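TqaL (Neurospora crassa, PDB 7EEH) is a fungal member of the 2OG-Fe dioxygenase family, built on a cupin-type beta fold that holds an iron ion. Local coordinates at residues B[184-189]-B[251-256]; B[188-193]-B[245-250]. The protein carries 1 engineered substitution. All coordinates share one frame; numbering follows the deposited sequence.

Interaction 1. Residues B[184-189]-B[251-256]. With FE (Fe (III) ion), chain H.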
loop_
_atom_site.group_PDB
_atom_site.type_symbol
_atom_site.label_atom_id
_atom_site.label_comp_id
_atom_site.label_asym_id
_atom_site.label_seq_id
_atom_site.Cartn_x
_atom_site.Cartn_y
_atom_site.Cartn_z
ATOM N N HIS B 184 -15.494 11.088 -34.512
ATOM C CA HIS B 184 -14.402 10.538 -35.312
ATOM C C HIS B 184 -13.613 9.499 -34.515
ATOM O O HIS B 184 -13.774 9.363 -33.298
ATOM C CB HIS B 184 -13.468 11.660 -35.783
ATOM C CG HIS B 184 -12.723 12.320 -34.666
ATOM N ND1 HIS B 184 -13.299 13.271 -33.852
ATOM C CD2 HIS B 184 -11.460 12.151 -34.212
ATOM C CE1 HIS B 184 -12.420 13.670 -32.953
ATOM N NE2 HIS B 184 -11.291 13.010 -33.152
ATOM N N THR B 185 -12.774 8.746 -35.233
ATOM C CA THR B 185 -11.590 8.102 -34.681
ATOM C C THR B 185 -10.349 8.813 -35.211
ATOM O O THR B 185 -10.378 9.443 -36.270
ATOM C CB THR B 185 -11.507 6.611 -35.036
ATOM O OG1 THR B 185 -11.121 6.467 -36.406
ATOM C CG2 THR B 185 -12.861 5.928 -34.812
ATOM N N ASP B 186 -9.254 8.694 -34.468
ATOM C CA ASP B 186 -7.989 9.318 -34.831
ATOM C C ASP B 186 -7.167 8.482 -35.803
ATOM O O ASP B 186 -6.080 8.916 -36.199
ATOM C CB ASP B 186 -7.144 9.569 -33.579
ATOM C CG ASP B 186 -7.839 10.445 -32.556
ATOM O OD1 ASP B 186 -8.668 11.299 -32.932
ATOM O OD2 ASP B 186 -7.526 10.278 -31.357
ATOM N N GLY B 187 -7.634 7.290 -36.167
ATOM C CA GLY B 187 -6.890 6.447 -37.082
ATOM C C GLY B 187 -5.688 5.764 -36.483
ATOM O O GLY B 187 -4.786 5.370 -37.224
ATOM N N VAL B 188 -5.635 5.608 -35.156
ATOM C CA VAL B 188 -4.493 4.960 -34.514
ATOM C C VAL B 188 -5.019 3.804 -33.665
ATOM O O VAL B 188 -6.167 3.374 -33.836
ATOM C CB VAL B 188 -3.678 5.977 -33.686
ATOM C CG1 VAL B 188 -3.045 7.052 -34.597
ATOM C CG2 VAL B 188 -4.556 6.641 -32.640
ATOM N N ASP B 189 -4.183 3.271 -32.769
ATOM C CA ASP B 189 -4.594 2.202 -31.864
ATOM C C ASP B 189 -4.990 2.713 -30.484
ATOM O O ASP B 189 -6.029 2.308 -29.963
ATOM C CB ASP B 189 -3.477 1.154 -31.723
ATOM C CG ASP B 189 -3.234 0.381 -33.019
ATOM O OD1 ASP B 189 -4.217 -0.144 -33.586
ATOM O OD2 ASP B 189 -2.066 0.315 -33.467
ATOM N N ASN B 251 -13.728 2.788 -30.073
ATOM C CA ASN B 251 -14.521 3.925 -29.623
ATOM C C ASN B 251 -14.459 5.001 -30.688
ATOM O O ASN B 251 -13.500 5.066 -31.456
ATOM C CB ASN B 251 -13.995 4.573 -28.338
ATOM C CG ASN B 251 -13.907 3.620 -27.188
ATOM O OD1 ASN B 251 -14.885 3.414 -26.477
ATOM N ND2 ASN B 251 -12.720 3.047 -26.973
ATOM N N LYS B 252 -15.536 5.757 -30.819
ATOM C CA LYS B 252 -15.488 7.022 -31.529
ATOM C C LYS B 252 -15.512 8.086 -30.453
ATOM O O LYS B 252 -15.912 7.810 -29.314
ATOM C CB LYS B 252 -16.660 7.201 -32.514
ATOM C CG LYS B 252 -16.573 6.387 -33.784
ATOM C CD LYS B 252 -17.824 6.440 -34.658
ATOM C CE LYS B 252 -17.723 5.449 -35.831
ATOM N NZ LYS B 252 -18.994 5.309 -36.617
ATOM N N HIS B 253 -15.058 9.292 -30.787
ATOM C CA HIS B 253 -15.076 10.338 -29.780
ATOM C C HIS B 253 -15.315 11.692 -30.433
ATOM O O HIS B 253 -15.251 11.843 -31.651
ATOM C CB HIS B 253 -13.785 10.340 -28.947
ATOM C CG HIS B 253 -12.541 10.532 -29.750
ATOM N ND1 HIS B 253 -11.916 9.499 -30.423
ATOM C CD2 HIS B 253 -11.793 11.640 -29.979
ATOM C CE1 HIS B 253 -10.839 9.965 -31.029
ATOM N NE2 HIS B 253 -10.746 11.260 -30.782
ATOM N N SER B 254 -15.621 12.672 -29.592
ATOM C CA SER B 254 -15.864 14.036 -30.027
ATOM C C SER B 254 -15.572 14.960 -28.855
ATOM O O SER B 254 -15.658 14.553 -27.693
ATOM C CB SER B 254 -17.298 14.216 -30.545
ATOM O OG SER B 254 -18.247 14.083 -29.504
ATOM N N LEU B 255 -15.202 16.201 -29.167
ATOM C CA LEU B 255 -14.808 17.178 -28.164
ATOM C C LEU B 255 -15.642 18.438 -28.341
ATOM O O LEU B 255 -15.856 18.897 -29.466
ATOM C CB LEU B 255 -13.298 17.496 -28.272
ATOM C CG LEU B 255 -12.638 18.522 -27.330
ATOM C CD1 LEU B 255 -12.733 18.130 -25.847
ATOM C CD2 LEU B 255 -11.175 18.782 -27.721
ATOM N N SER B 256 -16.134 18.977 -27.240
ATOM C CA SER B 256 -16.916 20.199 -27.327
ATOM C C SER B 256 -16.000 21.410 -27.220
ATOM O O SER B 256 -14.901 21.315 -26.669
ATOM C CB SER B 256 -17.971 20.227 -26.224
ATOM O OG SER B 256 -17.402 20.589 -24.982
HETATM FE FE FE H . -9.598 12.751 -31.809
HETATM O O HOH W 1 -8.571 14.197 -33.239
#
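Metal coordination carries this contact: the loop 184-189 and strand 252-255 supply the two histidines and one aspartate that bind the Fe(III) ion, the HxD...H facial triad of this dioxygenase family. H184 NE2 lies 2.2 Å from FE. D186 OD1 and H253 NE2 each sit 2.1 Å from FE, and a water and two atoms from outside the two segments complete the six ligands. Both histidines hold CG in the crowded position between backbone N and carbonyl carbon (chi1 67° for H184), so H184 NE2 and H253 NE2 converge to 3.0 Å, a closeness the shared metal explains. Their rings meet obliquely, planes 61° apart. D186 OD1 approaches the H253 ring at its edge, and the carboxylate plane stands 79° from that ring. OD2, which does not bind the iron, is hydrogen-bonded to T191 OG1, probably fixing the carboxylate's rotation.

Backbone pairing fixes the register. H184 and H253 form a single antiparallel hydrogen-bonded bridge: H253 N donates to H184 O at 2.8 Å, and H184 N to H253 O at 3.0 Å, both in the carbonyl plane.

Apolar contact is minor. T185 CG2 rests 3.9 Å from K252 CG, and the extended lysine chain carries NZ on to E217 O.

H184 ND1 donates to G182 O. Strand 209-213 pairs with 252-255 and packs M212 against H253, while F275 of strand 267-277 lies against D186.

Interaction 2. Residues B[188-193]-B[245-250]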
loop_
_atom_site.group_PDB
_atom_site.type_symbol
_atom_site.label_atom_id
_atom_site.label_comp_id
_atom_site.label_asym_id
_atom_site.label_seq_id
_atom_site.Cartn_x
_atom_site.Cartn_y
_atom_site.Cartn_z
ATOM N N VAL B 188 -5.635 5.608 -35.156
ATOM C CA VAL B 188 -4.493 4.960 -34.514
ATOM C C VAL B 188 -5.019 3.804 -33.665
ATOM O O VAL B 188 -6.167 3.374 -33.836
ATOM C CB VAL B 188 -3.678 5.977 -33.686
ATOM C CG1 VAL B 188 -3.045 7.052 -34.597
ATOM C CG2 VAL B 188 -4.556 6.641 -32.640
ATOM N N ASP B 189 -4.183 3.271 -32.769
ATOM C CA ASP B 189 -4.594 2.202 -31.864
ATOM C C ASP B 189 -4.990 2.713 -30.484
ATOM O O ASP B 189 -6.029 2.308 -29.963
ATOM C CB ASP B 189 -3.477 1.154 -31.723
ATOM C CG ASP B 189 -3.234 0.381 -33.019
ATOM O OD1 ASP B 189 -4.217 -0.144 -33.586
ATOM O OD2 ASP B 189 -2.066 0.315 -33.467
ATOM N N HIS B 190 -4.167 3.568 -29.871
ATOM C CA HIS B 190 -4.432 4.113 -28.541
ATOM C C HIS B 190 -4.189 5.612 -28.570
ATOM O O HIS B 190 -3.160 6.060 -29.082
ATOM C CB HIS B 190 -3.520 3.495 -27.466
ATOM C CG HIS B 190 -3.571 2.004 -27.404
ATOM N ND1 HIS B 190 -4.561 1.321 -26.728
ATOM C CD2 HIS B 190 -2.742 1.063 -27.914
ATOM C CE1 HIS B 190 -4.348 0.022 -26.837
ATOM N NE2 HIS B 190 -3.251 -0.162 -27.557
ATOM N N THR B 191 -5.115 6.378 -28.003
ATOM C CA THR B 191 -4.983 7.823 -27.903
ATOM C C THR B 191 -5.027 8.223 -26.433
ATOM O O THR B 191 -5.890 7.752 -25.685
ATOM C CB THR B 191 -6.104 8.570 -28.657
ATOM O OG1 THR B 191 -6.064 8.258 -30.054
ATOM C CG2 THR B 191 -5.933 10.109 -28.479
HETATM N N MSE B 192 -4.088 9.080 -26.023
HETATM C CA MSE B 192 -4.013 9.575 -24.648
HETATM C C MSE B 192 -3.978 11.103 -24.697
HETATM O O MSE B 192 -3.194 11.697 -25.463
HETATM C CB MSE B 192 -2.769 9.026 -23.917
HETATM C CG MSE B 192 -2.660 9.466 -22.453
HETATM SE SE MSE B 192 -1.566 8.293 -21.376
HETATM C CE MSE B 192 0.192 9.232 -21.358
ATOM N N THR B 193 -4.836 11.744 -23.909
ATOM C CA THR B 193 -4.909 13.199 -23.825
ATOM C C THR B 193 -4.744 13.603 -22.371
ATOM O O THR B 193 -5.547 13.210 -21.517
ATOM C CB THR B 193 -6.232 13.720 -24.374
ATOM O OG1 THR B 193 -7.311 13.168 -23.607
ATOM C CG2 THR B 193 -6.392 13.286 -25.822
ATOM N N LEU B 245 -7.314 7.923 -21.585
ATOM C CA LEU B 245 -6.718 6.977 -22.520
ATOM C C LEU B 245 -7.835 6.131 -23.126
ATOM O O LEU B 245 -8.705 5.649 -22.401
ATOM C CB LEU B 245 -5.695 6.086 -21.799
ATOM C CG LEU B 245 -5.035 4.928 -22.553
ATOM C CD1 LEU B 245 -4.099 5.475 -23.613
ATOM C CD2 LEU B 245 -4.257 4.079 -21.564
ATOM N N LEU B 246 -7.828 5.947 -24.446
ATOM C CA LEU B 246 -8.918 5.229 -25.103
ATOM C C LEU B 246 -8.384 4.362 -26.234
ATOM O O LEU B 246 -7.403 4.710 -26.892
ATOM C CB LEU B 246 -9.994 6.184 -25.645
ATOM C CG LEU B 246 -9.637 7.266 -26.671
ATOM C CD1 LEU B 246 -9.665 6.738 -28.106
ATOM C CD2 LEU B 246 -10.600 8.429 -26.525
ATOM N N VAL B 247 -9.050 3.230 -26.456
ATOM C CA VAL B 247 -8.743 2.351 -27.584
ATOM C C VAL B 247 -9.395 2.964 -28.818
ATOM O O VAL B 247 -10.621 3.017 -28.917
ATOM C CB VAL B 247 -9.235 0.923 -27.341
ATOM C CG1 VAL B 247 -8.992 0.034 -28.600
ATOM C CG2 VAL B 247 -8.550 0.340 -26.109
ATOM N N ASP B 248 -8.575 3.460 -29.747
ATOM C CA ASP B 248 -9.089 4.337 -30.799
ATOM C C ASP B 248 -9.857 3.572 -31.871
ATOM O O ASP B 248 -10.654 4.175 -32.603
ATOM C CB ASP B 248 -7.930 5.110 -31.437
ATOM C CG ASP B 248 -8.398 6.120 -32.486
ATOM O OD1 ASP B 248 -9.239 6.983 -32.162
ATOM O OD2 ASP B 248 -7.921 6.035 -33.636
ATOM N N THR B 249 -9.630 2.264 -31.974
ATOM C CA THR B 249 -10.295 1.411 -32.944
ATOM C C THR B 249 -11.640 0.886 -32.462
ATOM O O THR B 249 -12.396 0.333 -33.265
ATOM C CB THR B 249 -9.396 0.222 -33.291
ATOM O OG1 THR B 249 -8.911 -0.359 -32.077
ATOM C CG2 THR B 249 -8.207 0.668 -34.124
ATOM N N GLU B 250 -11.965 1.044 -31.185
ATOM C CA GLU B 250 -13.197 0.473 -30.653
ATOM C C GLU B 250 -14.125 1.514 -30.057
ATOM O O GLU B 250 -15.207 1.154 -29.582
ATOM C CB GLU B 250 -12.876 -0.606 -29.607
ATOM C CG GLU B 250 -11.998 -1.701 -30.168
ATOM C CD GLU B 250 -11.427 -2.590 -29.097
ATOM O OE1 GLU B 250 -12.033 -2.650 -28.005
ATOM O OE2 GLU B 250 -10.361 -3.197 -29.346
HETATM O O HOH W 2 -6.143 -1.167 -32.146
#
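An antiparallel strand pair of the major sheet of the cupin fold, 190-193 beside 245-247, runs here into the turn that buttresses the iron site. T191 and L246 are the hydrogen-bonded pair: T191 N reaches L246 O at 3.0 Å, L246 N reaches T191 O at 2.9 Å, and both donors lie nearly along the C=O axes. H190 with V247 and M192 with L245 flank them as non-hydrogen-bonded pairs. On the face of H190 and M192, L245 CD1 reaches M192 CB at 3.8 Å, and helix 128-141 packs on that face. On the other face L246 CD1 meets T191 CB at 4.0 Å.

Beyond the strand, D248 N donates to D189 O at 2.8 Å from well above the carbonyl plane. D248 turns CG anti to its backbone N (chi1 -176°), which carries OD2 to V188 N at 2.8 Å, on the anti lone pair. A water bridges D189 OD1 and T249 OG1, donating to the carboxylate and accepting from the hydroxyl; Y154 OH also hydrogen-bonds D189 OD1. D189 and H190 both face T276 on strand 267-277, a classic beta bulge.

Buried D248 is well satisfied: R149 forms a salt bridge to OD2 and D186 N donates to OD1. This probably keeps it ionised and makes it a second-shell residue fixing the backbone around the iron ligand D186.

From the N terminus, the chain leaves strand 158-170, enters the 184-189 loop and continues straight into strand 190-199, so both contacts begin from one piece of chain. Interaction 2 closes the shorter loop when the chain returns along strand 243-247; a few residues later strand 252-255 closes the longer one in interaction 1. The smaller closure lies wholly within the larger and nothing crosses; the two first segments share V188 and D189. Interaction 2 belongs to the larger sheet, whereas 252-255 edges the smaller one, so interaction 1 ties the loop that leads into the larger sheet to the edge strand of the smaller, with the iron held between.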